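Local coordinates for uncharacterized protein (Arthrobacter sp., PDB 3KOP) that is of unknown function but has a cyclophilin-like fold, built round a strongly curved antiparallel sheet, and packs with further copies of itself, at residues 22-27 with 150-155; 59-64 with 167-172; 87-90 with 95-98. One frame throughout, in Å; residues are numbered along the deposited sequence.

Contact 1 (22-27 with 150-155)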
ATOM      1  N   ARG F  22       4.290   2.836  35.260  1.00 19.77           N
ATOM      2  CA  ARG F  22       5.245   1.726  35.451  1.00 19.16           C
ATOM      3  C   ARG F  22       6.118   1.525  34.241  1.00 18.27           C
ATOM      4  O   ARG F  22       5.725   1.875  33.122  1.00 17.53           O
ATOM      5  CB  ARG F  22       4.562   0.413  35.729  1.00 19.54           C
ATOM      6  CG  ARG F  22       3.148   0.341  35.483  1.00 20.67           C
ATOM      7  CD  ARG F  22       2.648  -1.097  35.734  1.00 20.58           C
ATOM      8  NE  ARG F  22       1.615  -1.442  34.781  1.00 19.20           N
ATOM      9  CZ  ARG F  22       0.895  -2.565  34.806  1.00 18.74           C
ATOM     10  NH1 ARG F  22       1.091  -3.503  35.724  1.00 19.43           N
ATOM     11  NH2 ARG F  22      -0.029  -2.751  33.889  1.00 17.93           N
ATOM     12  N   TYR F  23       7.281   0.915  34.470  1.00 17.12           N
ATOM     13  CA  TYR F  23       8.322   0.823  33.477  1.00 16.65           C
ATOM     14  C   TYR F  23       8.837  -0.593  33.350  1.00 16.43           C
ATOM     15  O   TYR F  23       8.780  -1.403  34.317  1.00 15.58           O
ATOM     16  CB  TYR F  23       9.484   1.751  33.851  1.00 16.95           C
ATOM     17  CG  TYR F  23       9.088   3.199  33.887  1.00 17.71           C
ATOM     18  CD1 TYR F  23       9.218   4.011  32.764  1.00 18.88           C
ATOM     19  CD2 TYR F  23       8.534   3.761  35.047  1.00 18.84           C
ATOM     20  CE1 TYR F  23       8.810   5.357  32.794  1.00 20.13           C
ATOM     21  CE2 TYR F  23       8.127   5.101  35.066  1.00 19.99           C
ATOM     22  CZ  TYR F  23       8.288   5.881  33.960  1.00 20.74           C
ATOM     23  OH  TYR F  23       7.888   7.179  34.041  1.00 22.15           O
ATOM     24  N   ILE F  24       9.319  -0.898  32.154  1.00 15.55           N
ATOM     25  CA  ILE F  24       9.985  -2.170  31.889  1.00 16.13           C
ATOM     26  C   ILE F  24      11.400  -1.891  31.385  1.00 16.01           C
ATOM     27  O   ILE F  24      11.668  -0.859  30.761  1.00 16.54           O
ATOM     28  CB  ILE F  24       9.167  -3.034  30.879  1.00 16.00           C
ATOM     29  CG1 ILE F  24       9.014  -2.309  29.520  1.00 15.35           C
ATOM     30  CG2 ILE F  24       7.792  -3.382  31.494  1.00 15.34           C
ATOM     31  CD1 ILE F  24       8.455  -3.150  28.397  1.00 15.50           C
ATOM     32  N   ASN F  25      12.303  -2.786  31.720  1.00 16.52           N
ATOM     33  CA  ASN F  25      13.626  -2.822  31.162  1.00 16.08           C
ATOM     34  C   ASN F  25      13.661  -3.780  29.984  1.00 15.88           C
ATOM     35  O   ASN F  25      13.075  -4.874  30.017  1.00 15.68           O
ATOM     36  CB  ASN F  25      14.637  -3.248  32.226  1.00 16.30           C
ATOM     37  CG  ASN F  25      14.870  -2.181  33.249  1.00 17.81           C
ATOM     38  OD1 ASN F  25      14.877  -0.987  32.914  1.00 19.97           O
ATOM     39  ND2 ASN F  25      15.017  -2.577  34.517  1.00 18.01           N
ATOM     40  N   ILE F  26      14.384  -3.374  28.953  1.00 15.34           N
ATOM     41  CA  ILE F  26      14.536  -4.151  27.748  1.00 15.01           C
ATOM     42  C   ILE F  26      16.037  -4.271  27.512  1.00 15.07           C
ATOM     43  O   ILE F  26      16.717  -3.270  27.328  1.00 15.02           O
ATOM     44  CB  ILE F  26      13.872  -3.496  26.546  1.00 14.72           C
ATOM     45  CG1 ILE F  26      12.401  -3.184  26.829  1.00 13.96           C
ATOM     46  CG2 ILE F  26      14.003  -4.399  25.322  1.00 14.60           C
ATOM     47  CD1 ILE F  26      11.694  -2.290  25.741  1.00 14.31           C
ATOM     48  N   THR F  27      16.523  -5.503  27.524  1.00 15.40           N
ATOM     49  CA  THR F  27      17.950  -5.785  27.663  1.00 15.25           C
ATOM     50  C   THR F  27      18.402  -6.780  26.621  1.00 15.43           C
ATOM     51  O   THR F  27      17.713  -7.776  26.374  1.00 15.27           O
ATOM     52  CB  THR F  27      18.259  -6.403  29.066  1.00 15.81           C
ATOM     53  OG1 THR F  27      17.851  -5.497  30.106  1.00 16.00           O
ATOM     54  CG2 THR F  27      19.767  -6.709  29.217  1.00 15.21           C
ATOM     55  N   ASN F 150       0.414  -4.086  18.259  1.00 13.04           N
ATOM     56  CA  ASN F 150      -0.089  -3.283  19.405  1.00 13.05           C
ATOM     57  C   ASN F 150       1.077  -2.508  20.000  1.00 12.61           C
ATOM     58  O   ASN F 150       2.059  -3.115  20.464  1.00 13.55           O
ATOM     59  CB  ASN F 150      -0.676  -4.162  20.540  1.00 13.14           C
ATOM     60  CG  ASN F 150      -1.981  -4.858  20.183  1.00 13.51           C
ATOM     61  OD1 ASN F 150      -2.472  -4.767  19.058  1.00 14.05           O
ATOM     62  ND2 ASN F 150      -2.585  -5.525  21.175  1.00 13.33           N
ATOM     63  N   VAL F 151       1.000  -1.185  20.020  1.00 12.76           N
ATOM     64  CA  VAL F 151       2.067  -0.363  20.606  1.00 11.88           C
ATOM     65  C   VAL F 151       1.747  -0.245  22.098  1.00 12.91           C
ATOM     66  O   VAL F 151       0.745   0.383  22.490  1.00 12.44           O
ATOM     67  CB  VAL F 151       2.155   1.070  19.982  1.00 12.35           C
ATOM     68  CG1 VAL F 151       3.215   1.926  20.731  1.00 11.38           C
ATOM     69  CG2 VAL F 151       2.439   1.026  18.468  1.00 11.52           C
ATOM     70  N   PHE F 152       2.585  -0.852  22.941  1.00 12.62           N
ATOM     71  CA  PHE F 152       2.245  -0.941  24.375  1.00 13.23           C
ATOM     72  C   PHE F 152       3.273  -0.316  25.317  1.00 13.44           C
ATOM     73  O   PHE F 152       3.055  -0.253  26.528  1.00 14.34           O
ATOM     74  CB  PHE F 152       1.981  -2.419  24.770  1.00 12.56           C
ATOM     75  CG  PHE F 152       3.233  -3.257  24.913  1.00 13.72           C
ATOM     76  CD1 PHE F 152       3.759  -3.944  23.818  1.00 13.25           C
ATOM     77  CD2 PHE F 152       3.873  -3.373  26.142  1.00 14.17           C
ATOM     78  CE1 PHE F 152       4.875  -4.703  23.933  1.00 14.22           C
ATOM     79  CE2 PHE F 152       5.023  -4.136  26.250  1.00 14.43           C
ATOM     80  CZ  PHE F 152       5.523  -4.797  25.148  1.00 13.37           C
ATOM     81  N   ALA F 153       4.383   0.145  24.767  1.00 13.46           N
ATOM     82  CA  ALA F 153       5.385   0.828  25.539  1.00 13.78           C
ATOM     83  C   ALA F 153       6.202   1.747  24.662  1.00 14.11           C
ATOM     84  O   ALA F 153       6.234   1.598  23.409  1.00 14.77           O
ATOM     85  CB  ALA F 153       6.275  -0.143  26.273  1.00 13.36           C
ATOM     86  N   THR F 154       6.819   2.722  25.310  1.00 14.09           N
ATOM     87  CA  THR F 154       7.674   3.652  24.606  0.50 14.50           C
ATOM     88  C   THR F 154       8.962   3.867  25.370  1.00 14.85           C
ATOM     89  O   THR F 154       8.971   4.116  26.590  1.00 14.63           O
ATOM     90  CB  THR F 154       6.960   4.974  24.325  0.50 14.65           C
ATOM     91  OG1 THR F 154       7.686   5.676  23.314  0.50 14.68           O
ATOM     92  CG2 THR F 154       6.841   5.835  25.596  0.50 14.85           C
ATOM     93  N   ILE F 155      10.073   3.705  24.654  1.00 15.37           N
ATOM     94  CA  ILE F 155      11.408   3.809  25.261  1.00 15.47           C
ATOM     95  C   ILE F 155      11.660   5.246  25.698  1.00 16.65           C
ATOM     96  O   ILE F 155      11.599   6.174  24.889  1.00 17.00           O
ATOM     97  CB  ILE F 155      12.505   3.244  24.328  1.00 15.66           C
ATOM     98  CG1 ILE F 155      12.254   1.738  24.095  1.00 15.49           C
ATOM     99  CG2 ILE F 155      13.912   3.439  24.944  1.00 15.07           C
ATOM    100  CD1 ILE F 155      13.099   1.132  23.000  1.00 14.67           C
TER
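Phe152 meets Ile24 where strand 150-155 passes over strand 23-27, a crossing at 72° with the two axes 8.5 Å apart at their closest. The ring stands between its own backbone N and carbonyl carbon (chi1 76°), which carries CE2 to within 4.2 Å of Ile24 CD1. The methyl comes to the ring obliquely, and the two side chains cross at about a right angle. Asn150 O lies in the ring plane at its edge, and Val97 and Tyr99 also pack on the phenyl group.

At Ala153 the same isoleucine methyl finds a second partner, Ile24 CD1 lying 4.3 Å from Ala153 CB. Phe152 and Ala153 form a classic beta bulge opposite Val97, which helps explain how two consecutive residues can both serve one partner. The bulge belongs to the curved antiparallel sheet of the cyclophilin-like fold, whose strands bend round so that their inner side chains meet across the interior.

At Ile155 the apolar packing resumes: its CG1 lies 4.4 Å from CD1 of Ile26, a residue wedged further against Val97, Leu179 and Phe181, while Ile155 itself also touches Cys35.

Contact 2 (59-64 with 167-172)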
ATOM      1  N   SER F  59      14.108 -14.434  25.243  1.00 18.96           N
ATOM      2  CA  SER F  59      14.351 -15.407  24.209  1.00 18.59           C
ATOM      3  C   SER F  59      15.311 -14.861  23.158  1.00 17.34           C
ATOM      4  O   SER F  59      15.602 -13.679  23.131  1.00 16.24           O
ATOM      5  CB  SER F  59      13.022 -15.782  23.575  1.00 19.17           C
ATOM      6  OG  SER F  59      13.196 -16.772  22.591  1.00 22.15           O
ATOM      7  N   GLN F  60      15.799 -15.753  22.312  1.00 16.46           N
ATOM      8  CA  GLN F  60      16.691 -15.411  21.191  1.00 16.07           C
ATOM      9  C   GLN F  60      16.182 -14.187  20.465  1.00 15.30           C
ATOM     10  O   GLN F  60      14.990 -14.081  20.160  1.00 14.52           O
ATOM     11  CB  GLN F  60      16.739 -16.611  20.218  1.00 16.13           C
ATOM     12  CG  GLN F  60      17.344 -16.342  18.859  1.00 16.59           C
ATOM     13  CD  GLN F  60      18.845 -16.232  18.941  1.00 18.16           C
ATOM     14  OE1 GLN F  60      19.494 -17.172  19.372  1.00 18.69           O
ATOM     15  NE2 GLN F  60      19.406 -15.084  18.513  1.00 16.04           N
ATOM     16  N   VAL F  61      17.090 -13.263  20.173  1.00 15.16           N
ATOM     17  CA  VAL F  61      16.742 -12.042  19.444  1.00 14.31           C
ATOM     18  C   VAL F  61      16.831 -12.266  17.931  1.00 14.54           C
ATOM     19  O   VAL F  61      17.642 -13.080  17.428  1.00 14.96           O
ATOM     20  CB  VAL F  61      17.654 -10.843  19.867  1.00 14.43           C
ATOM     21  CG1 VAL F  61      19.048 -10.949  19.212  1.00 13.59           C
ATOM     22  CG2 VAL F  61      16.962  -9.476  19.494  1.00 14.30           C
ATOM     23  N   PHE F  62      16.013 -11.537  17.190  1.00 14.03           N
ATOM     24  CA  PHE F  62      16.097 -11.530  15.740  1.00 14.52           C
ATOM     25  C   PHE F  62      16.050 -10.094  15.257  1.00 14.14           C
ATOM     26  O   PHE F  62      15.396  -9.269  15.854  1.00 14.11           O
ATOM     27  CB  PHE F  62      14.926 -12.286  15.129  1.00 15.01           C
ATOM     28  CG  PHE F  62      14.818 -13.717  15.577  1.00 14.68           C
ATOM     29  CD1 PHE F  62      15.530 -14.703  14.942  1.00 16.40           C
ATOM     30  CD2 PHE F  62      13.935 -14.081  16.567  1.00 16.28           C
ATOM     31  CE1 PHE F  62      15.425 -16.018  15.335  1.00 16.99           C
ATOM     32  CE2 PHE F  62      13.828 -15.400  16.967  1.00 15.95           C
ATOM     33  CZ  PHE F  62      14.575 -16.363  16.347  1.00 16.93           C
ATOM     34  N   HIS F  63      16.786  -9.795  14.197  1.00 13.79           N
ATOM     35  CA  HIS F  63      16.600  -8.528  13.507  1.00 13.49           C
ATOM     36  C   HIS F  63      15.533  -8.667  12.431  1.00 13.89           C
ATOM     37  O   HIS F  63      15.525  -9.639  11.684  1.00 14.14           O
ATOM     38  CB  HIS F  63      17.867  -8.063  12.844  1.00 13.52           C
ATOM     39  CG  HIS F  63      17.839  -6.610  12.511  1.00 13.40           C
ATOM     40  ND1 HIS F  63      17.031  -6.105  11.519  1.00 11.94           N
ATOM     41  CD2 HIS F  63      18.459  -5.550  13.080  1.00 13.94           C
ATOM     42  CE1 HIS F  63      17.169  -4.788  11.478  1.00 13.79           C
ATOM     43  NE2 HIS F  63      18.045  -4.426  12.397  1.00 14.14           N
ATOM     44  N   GLY F  64      14.668  -7.668  12.286  1.00 13.79           N
ATOM     45  CA  GLY F  64      13.619  -7.774  11.263  1.00 13.86           C
ATOM     46  C   GLY F  64      14.183  -7.807   9.859  1.00 14.14           C
ATOM     47  O   GLY F  64      15.265  -7.226   9.587  1.00 14.54           O
ATOM     48  N   GLN F 167      21.969  -1.983  15.450  1.00 16.35           N
ATOM     49  CA  GLN F 167      22.764  -1.889  14.232  0.50 16.86           C
ATOM     50  C   GLN F 167      23.883  -2.948  14.277  1.00 16.60           C
ATOM     51  O   GLN F 167      24.174  -3.581  13.269  1.00 15.99           O
ATOM     52  CB  GLN F 167      23.331  -0.474  14.019  0.50 17.30           C
ATOM     53  CG  GLN F 167      22.289   0.665  13.866  0.50 18.86           C
ATOM     54  CD  GLN F 167      21.557   0.711  12.525  0.50 20.13           C
ATOM     55  OE1 GLN F 167      21.734  -0.132  11.661  0.50 18.57           O
ATOM     56  NE2 GLN F 167      20.704   1.722  12.372  0.50 23.88           N
ATOM     57  N   ASP F 168      24.460  -3.168  15.445  1.00 16.14           N
ATOM     58  CA  ASP F 168      25.474  -4.158  15.612  1.00 16.54           C
ATOM     59  C   ASP F 168      24.877  -5.586  15.497  1.00 16.28           C
ATOM     60  O   ASP F 168      25.554  -6.490  15.035  1.00 16.54           O
ATOM     61  CB  ASP F 168      26.179  -3.962  16.964  1.00 17.04           C
ATOM     62  CG  ASP F 168      27.344  -4.906  17.139  1.00 17.37           C
ATOM     63  OD1 ASP F 168      28.361  -4.678  16.489  1.00 19.71           O
ATOM     64  OD2 ASP F 168      27.234  -5.887  17.888  1.00 16.33           O
ATOM     65  N   ILE F 169      23.622  -5.797  15.905  1.00 15.94           N
ATOM     66  CA  ILE F 169      22.961  -7.069  15.603  1.00 15.71           C
ATOM     67  C   ILE F 169      22.803  -7.242  14.085  1.00 16.00           C
ATOM     68  O   ILE F 169      23.036  -8.325  13.539  1.00 16.39           O
ATOM     69  CB  ILE F 169      21.615  -7.213  16.333  1.00 15.36           C
ATOM     70  CG1 ILE F 169      21.866  -7.330  17.826  1.00 15.02           C
ATOM     71  CG2 ILE F 169      20.808  -8.414  15.801  1.00 13.68           C
ATOM     72  CD1 ILE F 169      20.595  -7.194  18.688  1.00 14.53           C
ATOM     73  N   TRP F 170      22.438  -6.166  13.401  1.00 16.51           N
ATOM     74  CA  TRP F 170      22.245  -6.199  11.959  1.00 16.87           C
ATOM     75  C   TRP F 170      23.571  -6.589  11.255  1.00 17.56           C
ATOM     76  O   TRP F 170      23.586  -7.501  10.433  1.00 17.73           O
ATOM     77  CB  TRP F 170      21.690  -4.846  11.472  1.00 16.93           C
ATOM     78  CG  TRP F 170      21.646  -4.711   9.996  1.00 18.20           C
ATOM     79  CD1 TRP F 170      21.088  -5.584   9.104  1.00 19.00           C
ATOM     80  CD2 TRP F 170      22.159  -3.620   9.220  1.00 18.81           C
ATOM     81  NE1 TRP F 170      21.261  -5.115   7.805  1.00 19.19           N
ATOM     82  CE2 TRP F 170      21.907  -3.911   7.858  1.00 19.06           C
ATOM     83  CE3 TRP F 170      22.835  -2.435   9.542  1.00 20.67           C
ATOM     84  CZ2 TRP F 170      22.302  -3.054   6.820  1.00 20.66           C
ATOM     85  CZ3 TRP F 170      23.208  -1.574   8.496  1.00 21.45           C
ATOM     86  CH2 TRP F 170      22.945  -1.901   7.158  1.00 20.61           C
HETATM   87  N   MSE F 171      24.672  -5.917  11.595  1.00 17.32           N
HETATM   88  CA  MSE F 171      25.965  -6.168  10.948  1.00 17.55           C
HETATM   89  C   MSE F 171      26.749  -7.341  11.540  1.00 18.12           C
HETATM   90  O   MSE F 171      27.504  -7.990  10.810  1.00 18.02           O
HETATM   91  CB  MSE F 171      26.852  -4.911  11.014  1.00 17.51           C
HETATM   92  CG  MSE F 171      26.233  -3.704  10.267  1.00 18.64           C
HETATM   93 SE   MSE F 171      25.967  -4.119   8.385  0.75 19.49          SE
HETATM   94  CE  MSE F 171      27.778  -4.652   7.951  1.00 16.80           C
ATOM     95  N   GLY F 172      26.602  -7.573  12.847  1.00 18.48           N
ATOM     96  CA  GLY F 172      27.409  -8.544  13.595  1.00 18.71           C
ATOM     97  C   GLY F 172      26.684  -9.823  13.971  1.00 19.23           C
ATOM     98  O   GLY F 172      27.308 -10.771  14.443  1.00 19.52           O
TER
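His63 ND1 donates to Gly64 O over 2.8 Å, a nearly straight bond (165°) lying in the ring plane of the histidine and meeting a carbonyl lone pair. The other ring nitrogen, NE2, is hydrogen-bonded to the hydroxyl of Tyr133, so the imidazole is held at two points as it faces the helix. The arrangement is helix-on-sheet packing in the cyclophilin-like fold: the last turn of helix 159-172 lies against the end of strand 57-63.

His63 has its CG opposite the backbone N (chi1 -162°), and this turns the ring toward Trp170, where CD2 comes to 3.7 Å from Trp170 CB. The imidazole and the pyrrole part of the indole meet obliquely, their planes 41° apart. Nearer the backbone, His63 CB rests on Ile169 CG2 at 4.2 Å. Ile169 then stretches its other branch to Val61, Ile169 CD1 and Val61 CG1 meeting tip to tip at 4.1 Å, with Leu28 packing on both residues.

A leucine in place of His63 would probably leave Gly64 O and the Tyr133 hydroxyl without their mate and Trp170 CB less snugly backed.

The indole is also tied into the assembly, since Trp170 NE1 is hydrogen-bonded to His63 O of a neighbouring subunit, and His63 O of this chain to Trp170 NE1 of that subunit. Over one face of the same indole, offset toward its rim, the selenium of selenomethionine Met171 sits 3.6 Å above the plane.

Contact 3 (87-90 with 95-98)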
ATOM      1  N   ASN F  87      -4.341  -0.125  20.262  1.00 12.66           N
ATOM      2  CA  ASN F  87      -3.370   0.913  19.962  1.00 12.63           C
ATOM      3  C   ASN F  87      -2.423   0.512  18.833  1.00 12.61           C
ATOM      4  O   ASN F  87      -1.199   0.683  18.939  1.00 12.20           O
ATOM      5  CB  ASN F  87      -2.554   1.246  21.216  1.00 13.03           C
ATOM      6  CG  ASN F  87      -1.889   2.595  21.154  1.00 13.74           C
ATOM      7  OD1 ASN F  87      -2.503   3.573  20.750  1.00 15.59           O
ATOM      8  ND2 ASN F  87      -0.643   2.678  21.623  1.00 11.18           N
ATOM      9  N   THR F  88      -2.992  -0.013  17.757  1.00 12.51           N
ATOM     10  CA  THR F  88      -2.184  -0.600  16.708  1.00 12.52           C
ATOM     11  C   THR F  88      -1.545   0.434  15.788  1.00 12.44           C
ATOM     12  O   THR F  88      -2.036   1.594  15.619  1.00 12.36           O
ATOM     13  CB  THR F  88      -2.997  -1.609  15.892  1.00 13.36           C
ATOM     14  OG1 THR F  88      -3.982  -0.920  15.141  1.00 12.34           O
ATOM     15  CG2 THR F  88      -3.738  -2.648  16.831  1.00 13.00           C
ATOM     16  N   THR F  89      -0.425   0.011  15.224  1.00 12.11           N
ATOM     17  CA  THR F  89       0.242   0.735  14.165  1.00 11.95           C
ATOM     18  C   THR F  89       0.686  -0.212  13.030  1.00 11.46           C
ATOM     19  O   THR F  89       0.968  -1.416  13.246  1.00 11.65           O
ATOM     20  CB  THR F  89       1.473   1.515  14.717  1.00 11.58           C
ATOM     21  OG1 THR F  89       1.966   2.422  13.723  1.00 11.70           O
ATOM     22  CG2 THR F  89       2.564   0.529  15.147  1.00 10.26           C
ATOM     23  N   VAL F  90       0.729   0.335  11.815  1.00 10.33           N
ATOM     24  CA  VAL F  90       1.531  -0.288  10.757  1.00 10.90           C
ATOM     25  C   VAL F  90       2.715   0.572  10.356  1.00 11.35           C
ATOM     26  O   VAL F  90       3.445   0.226   9.423  1.00 12.31           O
ATOM     27  CB  VAL F  90       0.714  -0.699   9.530  1.00 11.01           C
ATOM     28  CG1 VAL F  90      -0.229  -1.895   9.936  1.00  9.64           C
ATOM     29  CG2 VAL F  90      -0.070   0.504   8.928  1.00  9.27           C
ATOM     30  N   GLY F  95      11.475   4.105  19.223  1.00 13.65           N
ATOM     31  CA  GLY F  95      11.056   3.961  20.602  1.00 13.93           C
ATOM     32  C   GLY F  95       9.835   3.115  20.843  1.00 13.55           C
ATOM     33  O   GLY F  95       9.569   2.768  21.976  1.00 14.41           O
ATOM     34  N   ASP F  96       9.066   2.788  19.814  1.00 13.42           N
ATOM     35  CA  ASP F  96       7.902   1.918  19.983  1.00 13.06           C
ATOM     36  C   ASP F  96       8.299   0.511  20.413  1.00 13.20           C
ATOM     37  O   ASP F  96       9.311  -0.082  19.934  1.00 13.61           O
ATOM     38  CB  ASP F  96       7.133   1.704  18.695  1.00 13.07           C
ATOM     39  CG  ASP F  96       6.241   2.843  18.308  1.00 14.07           C
ATOM     40  OD1 ASP F  96       5.939   3.745  19.124  1.00 13.82           O
ATOM     41  OD2 ASP F  96       5.805   2.789  17.128  1.00 12.42           O
ATOM     42  N   VAL F  97       7.467  -0.024  21.278  1.00 12.75           N
ATOM     43  CA  VAL F  97       7.544  -1.405  21.678  1.00 12.79           C
ATOM     44  C   VAL F  97       6.221  -2.035  21.355  1.00 13.00           C
ATOM     45  O   VAL F  97       5.143  -1.564  21.800  1.00 14.03           O
ATOM     46  CB  VAL F  97       7.935  -1.600  23.178  1.00 13.25           C
ATOM     47  CG1 VAL F  97       8.131  -3.084  23.471  1.00 11.21           C
ATOM     48  CG2 VAL F  97       9.176  -0.787  23.549  1.00 12.46           C
ATOM     49  N   CYS F  98       6.273  -3.086  20.538  1.00 13.58           N
ATOM     50  CA  CYS F  98       5.067  -3.689  19.973  1.00 13.43           C
ATOM     51  C   CYS F  98       4.825  -5.142  20.378  1.00 13.48           C
ATOM     52  O   CYS F  98       5.768  -5.902  20.615  1.00 14.22           O
ATOM     53  CB  CYS F  98       5.140  -3.620  18.456  1.00 13.86           C
ATOM     54  SG  CYS F  98       4.916  -1.951  17.801  1.00 14.47           S
TER
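Thr89 aims its CB toward Asp96 and Cys98, and at that carbon the side chain divides into an apolar and a polar branch. The methyl CG2 makes the contact: it lies 4.3 Å from Cys98 SG and 4.4 Å from Asp96 OD2, loose van der Waals approaches in a buried setting. Asp96 and Cys98, two apart on one strand, present their side chains on the same face, so a single methyl reaches both.

The hydroxyl takes another course. OG1 stands opposite the backbone N of Thr89 (chi1 -169°), is hydrogen-bonded to Thr91 N in the connection that follows, and also pairs with Asn136 OD1 of the second subunit. Asp96 OD2 is comparably engaged, by Ile93 N and by a salt bridge to Arg135 of the second subunit, which would help to stabilise a buried negative charge.

Residues 87-90 and 95-98 are thus joined by a short connection whose amides bind the side chains at its two ends. Strands 88-89 and 96-103 do not pair with each other; both run antiparallel to strand 145-157, and Thr89 packs on Val151 of that strand, and its backbone is hydrogen-bonded to Gly149.

All three contacts draw on one curved antiparallel sheet. Contacts 1 and 3 are close neighbours, centres about 10 Å apart, and touch directly: strand 145-157 supplies half of contact 1 and is the shared partner of both strands of contact 3, with Asn87 ND2 probably hydrogen-bonded to Val151 O and Ile155 N to Gly95 O. Contact 2 lies nearer the periphery, about 18 Å from contact 1 and about 19 Å from contact 3 between centres, on helix 159-172, which follows strand 145-157. Along the chain contact 3 is the local one; contacts 1 and 2 alternate their segments and bring distant parts together. Other subunits dock at contacts 2 and 3, and one reaches contact 1 at Val151.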